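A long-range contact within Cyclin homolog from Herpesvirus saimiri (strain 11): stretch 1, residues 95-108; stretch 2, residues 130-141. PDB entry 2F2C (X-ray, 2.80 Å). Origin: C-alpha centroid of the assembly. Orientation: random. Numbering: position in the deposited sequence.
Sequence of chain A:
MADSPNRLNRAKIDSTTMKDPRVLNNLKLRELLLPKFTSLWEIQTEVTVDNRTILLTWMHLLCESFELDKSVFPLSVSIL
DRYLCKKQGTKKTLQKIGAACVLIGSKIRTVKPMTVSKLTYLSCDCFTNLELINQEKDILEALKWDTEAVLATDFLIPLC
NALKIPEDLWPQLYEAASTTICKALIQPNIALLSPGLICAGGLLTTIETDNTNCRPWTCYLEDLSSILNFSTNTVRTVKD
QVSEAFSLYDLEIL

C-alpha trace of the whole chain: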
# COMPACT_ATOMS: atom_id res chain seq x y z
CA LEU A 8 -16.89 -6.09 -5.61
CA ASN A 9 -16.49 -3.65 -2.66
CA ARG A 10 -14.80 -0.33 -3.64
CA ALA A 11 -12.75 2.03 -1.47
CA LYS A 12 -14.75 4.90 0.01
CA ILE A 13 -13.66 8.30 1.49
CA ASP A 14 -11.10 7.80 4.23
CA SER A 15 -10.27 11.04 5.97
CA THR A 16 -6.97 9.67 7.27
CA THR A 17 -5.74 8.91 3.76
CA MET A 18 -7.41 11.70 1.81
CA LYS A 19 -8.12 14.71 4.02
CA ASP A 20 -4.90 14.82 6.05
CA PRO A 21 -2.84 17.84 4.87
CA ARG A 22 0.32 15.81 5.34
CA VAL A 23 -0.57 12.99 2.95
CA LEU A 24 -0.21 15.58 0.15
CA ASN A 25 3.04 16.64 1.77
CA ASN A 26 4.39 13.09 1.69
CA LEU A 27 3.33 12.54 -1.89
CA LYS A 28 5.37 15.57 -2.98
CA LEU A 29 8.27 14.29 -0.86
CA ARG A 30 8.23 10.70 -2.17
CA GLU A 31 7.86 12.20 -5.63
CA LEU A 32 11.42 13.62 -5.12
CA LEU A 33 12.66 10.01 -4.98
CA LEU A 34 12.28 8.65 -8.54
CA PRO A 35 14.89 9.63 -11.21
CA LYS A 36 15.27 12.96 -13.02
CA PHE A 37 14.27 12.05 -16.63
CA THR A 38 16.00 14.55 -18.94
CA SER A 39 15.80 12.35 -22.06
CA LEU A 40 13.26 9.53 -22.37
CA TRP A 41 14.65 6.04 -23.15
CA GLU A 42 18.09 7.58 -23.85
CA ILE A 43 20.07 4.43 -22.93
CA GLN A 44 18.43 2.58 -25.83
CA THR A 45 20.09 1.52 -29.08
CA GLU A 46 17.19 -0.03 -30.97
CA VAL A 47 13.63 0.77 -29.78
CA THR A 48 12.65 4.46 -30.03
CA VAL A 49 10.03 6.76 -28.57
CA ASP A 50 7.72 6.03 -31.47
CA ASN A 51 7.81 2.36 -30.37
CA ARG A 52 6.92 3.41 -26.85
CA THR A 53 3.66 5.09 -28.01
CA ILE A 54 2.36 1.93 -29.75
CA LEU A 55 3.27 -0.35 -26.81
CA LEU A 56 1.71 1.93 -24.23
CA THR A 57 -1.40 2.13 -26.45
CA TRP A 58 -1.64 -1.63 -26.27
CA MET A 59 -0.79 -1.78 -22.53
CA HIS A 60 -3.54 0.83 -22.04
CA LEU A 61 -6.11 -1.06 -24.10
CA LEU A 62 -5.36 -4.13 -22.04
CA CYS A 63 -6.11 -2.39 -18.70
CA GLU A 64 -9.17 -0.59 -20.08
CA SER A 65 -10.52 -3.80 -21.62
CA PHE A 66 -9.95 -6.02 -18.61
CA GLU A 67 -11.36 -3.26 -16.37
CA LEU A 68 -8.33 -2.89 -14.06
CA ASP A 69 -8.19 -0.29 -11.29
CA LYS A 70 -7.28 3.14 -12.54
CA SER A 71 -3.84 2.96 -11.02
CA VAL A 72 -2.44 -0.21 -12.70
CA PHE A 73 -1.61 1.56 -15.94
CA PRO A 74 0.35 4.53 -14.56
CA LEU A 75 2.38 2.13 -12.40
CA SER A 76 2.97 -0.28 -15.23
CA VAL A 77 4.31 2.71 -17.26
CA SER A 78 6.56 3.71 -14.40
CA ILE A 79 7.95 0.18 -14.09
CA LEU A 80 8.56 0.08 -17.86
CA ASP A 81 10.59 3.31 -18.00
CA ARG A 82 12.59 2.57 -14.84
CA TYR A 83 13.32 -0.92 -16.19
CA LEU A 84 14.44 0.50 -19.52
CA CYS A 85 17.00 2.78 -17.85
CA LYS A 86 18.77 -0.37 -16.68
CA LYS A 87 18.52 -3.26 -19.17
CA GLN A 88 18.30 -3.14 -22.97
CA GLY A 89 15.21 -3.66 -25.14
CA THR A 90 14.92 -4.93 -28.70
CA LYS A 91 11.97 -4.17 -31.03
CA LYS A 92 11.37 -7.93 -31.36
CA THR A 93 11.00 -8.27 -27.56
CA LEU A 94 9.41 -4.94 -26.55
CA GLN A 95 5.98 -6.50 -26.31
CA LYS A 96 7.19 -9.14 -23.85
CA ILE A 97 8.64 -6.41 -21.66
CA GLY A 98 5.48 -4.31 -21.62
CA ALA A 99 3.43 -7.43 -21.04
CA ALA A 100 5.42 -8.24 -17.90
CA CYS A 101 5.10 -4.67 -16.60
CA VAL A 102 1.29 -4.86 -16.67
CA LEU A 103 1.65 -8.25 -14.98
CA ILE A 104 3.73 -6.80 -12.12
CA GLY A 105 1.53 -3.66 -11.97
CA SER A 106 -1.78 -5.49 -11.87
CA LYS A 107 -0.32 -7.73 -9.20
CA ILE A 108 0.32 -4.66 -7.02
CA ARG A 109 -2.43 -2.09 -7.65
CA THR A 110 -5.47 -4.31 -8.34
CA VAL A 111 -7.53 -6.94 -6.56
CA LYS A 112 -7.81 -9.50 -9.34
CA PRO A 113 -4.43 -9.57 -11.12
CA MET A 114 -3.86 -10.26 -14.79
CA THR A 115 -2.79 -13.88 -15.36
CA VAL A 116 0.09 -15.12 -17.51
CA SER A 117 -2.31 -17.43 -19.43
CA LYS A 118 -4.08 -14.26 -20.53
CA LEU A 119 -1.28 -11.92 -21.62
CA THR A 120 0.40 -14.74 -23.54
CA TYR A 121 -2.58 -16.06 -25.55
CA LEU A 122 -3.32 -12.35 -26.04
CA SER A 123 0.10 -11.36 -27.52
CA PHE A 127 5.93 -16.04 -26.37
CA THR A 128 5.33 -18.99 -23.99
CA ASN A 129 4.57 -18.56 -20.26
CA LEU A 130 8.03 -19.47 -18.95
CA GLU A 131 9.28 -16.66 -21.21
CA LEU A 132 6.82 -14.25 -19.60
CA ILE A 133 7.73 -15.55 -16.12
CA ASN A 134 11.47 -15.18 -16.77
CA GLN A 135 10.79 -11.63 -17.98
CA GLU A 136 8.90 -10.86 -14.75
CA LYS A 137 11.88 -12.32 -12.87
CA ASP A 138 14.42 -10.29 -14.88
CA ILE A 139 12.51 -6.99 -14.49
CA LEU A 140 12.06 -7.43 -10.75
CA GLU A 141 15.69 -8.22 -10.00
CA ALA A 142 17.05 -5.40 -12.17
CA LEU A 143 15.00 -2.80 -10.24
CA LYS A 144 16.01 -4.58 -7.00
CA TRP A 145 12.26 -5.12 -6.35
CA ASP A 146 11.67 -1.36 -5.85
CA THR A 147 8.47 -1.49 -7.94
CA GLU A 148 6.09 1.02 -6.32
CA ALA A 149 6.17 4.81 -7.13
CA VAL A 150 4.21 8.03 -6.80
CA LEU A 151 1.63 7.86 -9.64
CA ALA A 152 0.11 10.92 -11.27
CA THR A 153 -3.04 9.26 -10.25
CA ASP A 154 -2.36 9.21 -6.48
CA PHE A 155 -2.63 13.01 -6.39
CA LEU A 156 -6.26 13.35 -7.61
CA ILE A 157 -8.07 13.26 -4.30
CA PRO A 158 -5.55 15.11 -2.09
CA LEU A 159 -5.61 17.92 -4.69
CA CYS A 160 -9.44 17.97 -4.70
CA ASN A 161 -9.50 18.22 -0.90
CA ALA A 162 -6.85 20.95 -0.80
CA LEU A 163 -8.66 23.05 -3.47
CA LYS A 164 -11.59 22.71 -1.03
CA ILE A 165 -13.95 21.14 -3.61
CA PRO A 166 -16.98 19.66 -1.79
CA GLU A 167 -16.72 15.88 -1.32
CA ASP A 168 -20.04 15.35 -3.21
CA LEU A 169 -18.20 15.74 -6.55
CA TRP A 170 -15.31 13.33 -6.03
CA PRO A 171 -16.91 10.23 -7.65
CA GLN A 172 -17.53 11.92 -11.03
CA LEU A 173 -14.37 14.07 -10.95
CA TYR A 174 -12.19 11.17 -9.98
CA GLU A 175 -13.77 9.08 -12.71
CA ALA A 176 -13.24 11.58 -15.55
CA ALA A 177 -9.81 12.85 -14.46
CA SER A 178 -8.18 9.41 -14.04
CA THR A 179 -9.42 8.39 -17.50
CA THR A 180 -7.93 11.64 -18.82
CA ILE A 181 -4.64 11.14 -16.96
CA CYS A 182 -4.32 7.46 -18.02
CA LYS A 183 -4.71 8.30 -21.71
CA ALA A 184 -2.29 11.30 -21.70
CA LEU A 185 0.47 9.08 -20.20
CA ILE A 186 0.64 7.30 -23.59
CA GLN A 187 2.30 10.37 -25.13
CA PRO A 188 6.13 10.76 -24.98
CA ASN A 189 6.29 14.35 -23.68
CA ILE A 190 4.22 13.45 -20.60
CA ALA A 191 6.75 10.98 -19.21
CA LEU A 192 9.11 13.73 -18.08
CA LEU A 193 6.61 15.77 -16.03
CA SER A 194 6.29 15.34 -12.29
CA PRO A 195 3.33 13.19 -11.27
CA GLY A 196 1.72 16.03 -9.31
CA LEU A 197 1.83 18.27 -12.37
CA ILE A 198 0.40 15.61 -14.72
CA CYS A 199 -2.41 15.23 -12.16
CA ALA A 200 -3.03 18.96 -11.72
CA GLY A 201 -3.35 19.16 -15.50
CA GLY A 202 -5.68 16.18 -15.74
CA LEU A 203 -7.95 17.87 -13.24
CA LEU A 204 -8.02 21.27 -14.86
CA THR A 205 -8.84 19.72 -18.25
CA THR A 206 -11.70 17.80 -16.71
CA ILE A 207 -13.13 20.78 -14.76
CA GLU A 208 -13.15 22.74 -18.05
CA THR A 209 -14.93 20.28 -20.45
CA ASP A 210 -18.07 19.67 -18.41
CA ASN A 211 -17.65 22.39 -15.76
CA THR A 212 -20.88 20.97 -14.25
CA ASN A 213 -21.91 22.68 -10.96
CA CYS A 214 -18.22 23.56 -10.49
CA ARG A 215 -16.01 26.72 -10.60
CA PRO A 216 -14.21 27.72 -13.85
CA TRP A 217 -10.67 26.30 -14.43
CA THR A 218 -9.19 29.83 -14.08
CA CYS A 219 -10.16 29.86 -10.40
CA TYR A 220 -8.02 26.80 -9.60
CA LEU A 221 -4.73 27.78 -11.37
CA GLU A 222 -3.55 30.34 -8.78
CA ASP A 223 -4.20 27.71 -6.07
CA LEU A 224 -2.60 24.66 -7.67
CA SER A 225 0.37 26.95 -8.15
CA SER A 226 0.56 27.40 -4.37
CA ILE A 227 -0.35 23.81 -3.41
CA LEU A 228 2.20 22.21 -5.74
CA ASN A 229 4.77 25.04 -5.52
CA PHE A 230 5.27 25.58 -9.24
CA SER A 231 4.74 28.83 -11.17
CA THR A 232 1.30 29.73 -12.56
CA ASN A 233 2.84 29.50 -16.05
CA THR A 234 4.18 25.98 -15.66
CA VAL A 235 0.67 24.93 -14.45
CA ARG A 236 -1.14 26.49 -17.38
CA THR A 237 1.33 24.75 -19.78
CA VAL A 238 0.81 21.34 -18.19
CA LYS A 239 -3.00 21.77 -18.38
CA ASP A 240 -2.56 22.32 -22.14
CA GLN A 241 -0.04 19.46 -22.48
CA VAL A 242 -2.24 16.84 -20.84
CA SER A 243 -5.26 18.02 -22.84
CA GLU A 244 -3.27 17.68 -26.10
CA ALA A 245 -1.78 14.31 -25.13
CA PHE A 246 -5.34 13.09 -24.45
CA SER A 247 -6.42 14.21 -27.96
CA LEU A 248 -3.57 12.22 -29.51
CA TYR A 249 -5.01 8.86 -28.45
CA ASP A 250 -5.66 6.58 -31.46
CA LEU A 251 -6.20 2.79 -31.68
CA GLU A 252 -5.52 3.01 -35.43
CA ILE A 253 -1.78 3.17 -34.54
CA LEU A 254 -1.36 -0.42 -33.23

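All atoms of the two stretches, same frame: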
# COMPACT_ATOMS: atom_id res chain seq x y z
N GLN A 95 7.31 -6.09 -26.73
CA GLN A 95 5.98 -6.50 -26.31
C GLN A 95 6.03 -7.37 -25.06
O GLN A 95 5.21 -7.20 -24.16
CB GLN A 95 5.26 -7.21 -27.45
CG GLN A 95 3.77 -7.38 -27.20
CD GLN A 95 2.98 -7.73 -28.44
OE1 GLN A 95 1.75 -7.57 -28.45
NE2 GLN A 95 3.65 -8.22 -29.49
N LYS A 96 6.99 -8.29 -25.01
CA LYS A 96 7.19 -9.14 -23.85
C LYS A 96 7.47 -8.30 -22.61
O LYS A 96 6.97 -8.58 -21.52
CB LYS A 96 8.34 -10.11 -24.10
CG LYS A 96 8.42 -11.28 -23.14
CD LYS A 96 9.11 -12.46 -23.79
CE LYS A 96 10.63 -12.31 -23.84
NZ LYS A 96 11.25 -12.83 -22.60
N ILE A 97 8.27 -7.26 -22.78
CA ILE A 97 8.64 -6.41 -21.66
C ILE A 97 7.40 -5.73 -21.11
O ILE A 97 7.11 -5.83 -19.91
CB ILE A 97 9.72 -5.36 -22.07
CG1 ILE A 97 11.03 -6.07 -22.46
CG2 ILE A 97 9.95 -4.37 -20.93
CD1 ILE A 97 12.08 -5.19 -23.12
N GLY A 98 6.65 -5.08 -22.00
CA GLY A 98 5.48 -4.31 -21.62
C GLY A 98 4.40 -5.20 -21.06
O GLY A 98 3.61 -4.78 -20.21
N ALA A 99 4.36 -6.44 -21.55
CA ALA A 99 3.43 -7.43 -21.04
C ALA A 99 3.75 -7.73 -19.59
O ALA A 99 2.86 -7.79 -18.77
CB ALA A 99 3.48 -8.71 -21.87
N ALA A 100 5.03 -7.88 -19.26
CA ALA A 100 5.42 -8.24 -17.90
C ALA A 100 5.36 -7.07 -16.92
O ALA A 100 5.33 -7.28 -15.70
CB ALA A 100 6.77 -8.88 -17.88
N CYS A 101 5.33 -5.84 -17.44
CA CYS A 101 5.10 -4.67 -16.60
C CYS A 101 3.66 -4.63 -16.12
O CYS A 101 3.41 -4.52 -14.92
CB CYS A 101 5.48 -3.40 -17.33
SG CYS A 101 7.22 -3.44 -17.83
N VAL A 102 2.70 -4.75 -17.03
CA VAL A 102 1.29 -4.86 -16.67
C VAL A 102 1.07 -6.02 -15.70
O VAL A 102 0.25 -5.91 -14.79
CB VAL A 102 0.39 -5.03 -17.92
CG1 VAL A 102 -1.02 -5.43 -17.53
CG2 VAL A 102 0.36 -3.75 -18.71
N LEU A 103 1.79 -7.12 -15.89
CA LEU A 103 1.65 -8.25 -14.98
C LEU A 103 2.06 -7.80 -13.57
O LEU A 103 1.27 -7.93 -12.63
CB LEU A 103 2.43 -9.49 -15.44
CG LEU A 103 2.28 -10.75 -14.56
CD1 LEU A 103 0.87 -11.30 -14.59
CD2 LEU A 103 3.23 -11.84 -14.98
N ILE A 104 3.27 -7.24 -13.43
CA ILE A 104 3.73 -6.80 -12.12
C ILE A 104 2.78 -5.76 -11.52
O ILE A 104 2.37 -5.89 -10.35
CB ILE A 104 5.22 -6.32 -12.16
CG1 ILE A 104 6.16 -7.51 -12.39
CG2 ILE A 104 5.63 -5.67 -10.86
CD1 ILE A 104 7.48 -7.14 -13.01
N GLY A 105 2.42 -4.77 -12.35
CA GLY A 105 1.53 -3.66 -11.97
C GLY A 105 0.18 -4.15 -11.46
O GLY A 105 -0.23 -3.81 -10.34
N SER A 106 -0.48 -4.98 -12.25
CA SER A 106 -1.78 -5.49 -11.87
C SER A 106 -1.67 -6.27 -10.56
O SER A 106 -2.55 -6.20 -9.71
CB SER A 106 -2.35 -6.36 -12.97
OG SER A 106 -1.80 -7.66 -12.90
N LYS A 107 -0.57 -6.99 -10.41
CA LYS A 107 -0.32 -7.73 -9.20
C LYS A 107 -0.20 -6.83 -7.99
O LYS A 107 -0.40 -7.28 -6.86
CB LYS A 107 0.94 -8.59 -9.34
CG LYS A 107 0.69 -9.95 -9.96
CD LYS A 107 1.95 -10.80 -9.86
CE LYS A 107 1.86 -12.05 -10.69
NZ LYS A 107 3.13 -12.78 -10.58
N ILE A 108 0.12 -5.55 -8.19
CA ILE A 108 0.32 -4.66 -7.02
C ILE A 108 -0.86 -3.72 -6.77
O ILE A 108 -1.23 -3.53 -5.62
CB ILE A 108 1.65 -3.84 -7.13
CG1 ILE A 108 2.85 -4.78 -7.16
CG2 ILE A 108 1.77 -2.83 -5.99
CD1 ILE A 108 4.13 -4.10 -7.61
N LEU A 130 6.71 -19.48 -19.56
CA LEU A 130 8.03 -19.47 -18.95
C LEU A 130 8.79 -18.22 -19.39
O LEU A 130 9.47 -17.57 -18.57
CB LEU A 130 8.78 -20.77 -19.28
CG LEU A 130 10.30 -20.92 -19.14
CD1 LEU A 130 10.68 -22.23 -18.45
CD2 LEU A 130 10.99 -20.80 -20.51
N GLU A 131 8.65 -17.86 -20.66
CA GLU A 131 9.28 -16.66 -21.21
C GLU A 131 8.71 -15.37 -20.61
O GLU A 131 9.44 -14.39 -20.45
CB GLU A 131 9.15 -16.64 -22.72
CG GLU A 131 9.83 -17.82 -23.39
CD GLU A 131 9.97 -17.65 -24.89
OE1 GLU A 131 10.42 -18.61 -25.56
OE2 GLU A 131 9.65 -16.54 -25.41
N LEU A 132 7.42 -15.37 -20.30
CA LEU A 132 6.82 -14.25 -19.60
C LEU A 132 7.34 -14.25 -18.16
O LEU A 132 7.79 -13.22 -17.65
CB LEU A 132 5.29 -14.33 -19.62
CG LEU A 132 4.40 -13.07 -19.77
CD1 LEU A 132 3.10 -13.18 -18.97
CD2 LEU A 132 5.13 -11.77 -19.42
N ILE A 133 7.30 -15.41 -17.51
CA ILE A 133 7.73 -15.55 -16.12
C ILE A 133 9.20 -15.14 -15.93
O ILE A 133 9.52 -14.40 -15.01
CB ILE A 133 7.47 -17.00 -15.63
CG1 ILE A 133 5.96 -17.24 -15.55
CG2 ILE A 133 8.13 -17.25 -14.27
CD1 ILE A 133 5.55 -18.70 -15.78
N ASN A 134 10.08 -15.60 -16.82
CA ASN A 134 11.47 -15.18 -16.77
C ASN A 134 11.64 -13.67 -16.95
O ASN A 134 12.53 -13.06 -16.35
CB ASN A 134 12.32 -15.97 -17.77
CG ASN A 134 12.71 -17.34 -17.23
OD1 ASN A 134 12.23 -18.37 -17.72
ND2 ASN A 134 13.56 -17.36 -16.21
N GLN A 135 10.77 -13.07 -17.75
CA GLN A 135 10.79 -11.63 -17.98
C GLN A 135 10.29 -10.85 -16.77
O GLN A 135 10.78 -9.75 -16.50
CB GLN A 135 9.97 -11.27 -19.23
CG GLN A 135 10.05 -9.80 -19.65
CD GLN A 135 11.47 -9.36 -19.90
OE1 GLN A 135 12.03 -9.62 -20.96
NE2 GLN A 135 12.06 -8.69 -18.91
N GLU A 136 9.33 -11.42 -16.03
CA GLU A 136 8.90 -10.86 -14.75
C GLU A 136 10.05 -10.94 -13.74
O GLU A 136 10.27 -10.01 -12.96
CB GLU A 136 7.68 -11.59 -14.19
CG GLU A 136 7.02 -10.86 -13.03
CD GLU A 136 6.24 -11.79 -12.11
OE1 GLU A 136 6.81 -12.83 -11.69
OE2 GLU A 136 5.08 -11.47 -11.77
N LYS A 137 10.77 -12.05 -13.78
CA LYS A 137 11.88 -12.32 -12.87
C LYS A 137 13.08 -11.43 -13.19
O LYS A 137 13.78 -10.99 -12.27
CB LYS A 137 12.26 -13.78 -12.98
CG LYS A 137 13.21 -14.27 -11.92
CD LYS A 137 12.91 -15.73 -11.52
CE LYS A 137 12.97 -16.70 -12.71
NZ LYS A 137 12.16 -17.93 -12.44
N ASP A 138 13.32 -11.15 -14.47
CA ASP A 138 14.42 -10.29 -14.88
C ASP A 138 14.16 -8.81 -14.60
O ASP A 138 15.06 -8.11 -14.12
CB ASP A 138 14.79 -10.53 -16.35
CG ASP A 138 15.74 -11.73 -16.53
OD1 ASP A 138 15.70 -12.38 -17.60
OD2 ASP A 138 16.56 -12.10 -15.66
N ILE A 139 12.93 -8.35 -14.88
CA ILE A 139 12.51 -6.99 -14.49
C ILE A 139 12.66 -6.74 -12.98
O ILE A 139 13.33 -5.80 -12.55
CB ILE A 139 11.07 -6.69 -14.91
CG1 ILE A 139 10.97 -6.54 -16.43
CG2 ILE A 139 10.56 -5.42 -14.22
CD1 ILE A 139 9.56 -6.58 -16.93
N LEU A 140 12.03 -7.59 -12.18
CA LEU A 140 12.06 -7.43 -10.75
C LEU A 140 13.48 -7.30 -10.20
O LEU A 140 13.79 -6.38 -9.45
CB LEU A 140 11.33 -8.59 -10.07
CG LEU A 140 9.80 -8.50 -10.07
CD1 LEU A 140 9.21 -9.85 -9.69
CD2 LEU A 140 9.29 -7.40 -9.15
N GLU A 141 14.37 -8.21 -10.60
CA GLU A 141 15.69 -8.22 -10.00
C GLU A 141 16.61 -7.11 -10.48
O GLU A 141 17.52 -6.71 -9.77
CB GLU A 141 16.31 -9.63 -9.99
CG GLU A 141 17.11 -10.10 -11.20
CD GLU A 141 17.84 -11.43 -10.90
OE1 GLU A 141 17.19 -12.50 -10.93
OE2 GLU A 141 19.07 -11.41 -10.62

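The two helices cross at 72° with their axes 9.0 Å apart at closest approach, and together they bury 665 Å². Gln95, at the start of the first stretch, does not reach the partner helix. Lys96 is the first residue to do so: its CA-to-CB bond points sideways, but chi3 and chi4 are both p and the end of the chain bends nearer the second helix, and NZ donates a hydrogen bond to the backbone carbonyl of Glu131 (NZ to O, 3.2 Å). That oxygen also accepts the helical bond from Gln135 N, at 3.3 Å from Glu131 O, so the lysine adds a second donor to it. Ile97 contributes its backbone as well as its side chain, its O lying 3.9 Å from Ile139 CD1.

Ala100 marks the point where the backbones come nearest, its CA 5.4 Å from that of Glu136. Its methyl group points toward the second helix and fits as a knob among Leu132, Gln135, Glu136 and Ile139; CB is 3.7 Å from both Leu132 CD2 and Ile139 CD1. The packing is reciprocal. Leu132 inserts among Lys96, Ala99, Ala100 and Leu103, while Ile139 fills the hollow formed by Ile97, Ala100, Cys101 and Ile104. Although the CA-to-CB bond of Cys101 points away, its SG still lies 4.0 Å from Ile139 CD1.

Farther along, Leu103 CD2 meets Leu132 CD1 at 4.2 Å. Ile104 is more extensively covered: its CD1 packs 3.7 Å from Ile139 CG2 and 4.0 Å from Leu140 CG, and its CG1 lies 3.5 Å from Glu136 CG, so the aliphatic part of the glutamate joins the apolar packing. The carboxylate of Glu136 continues to Lys107, whose extended side chain brings NZ within 2.6 Å of Glu136 OE2 in a hydrogen-bonded salt bridge. Both residues are buried, and this bridge pairs their opposite charges within the interior.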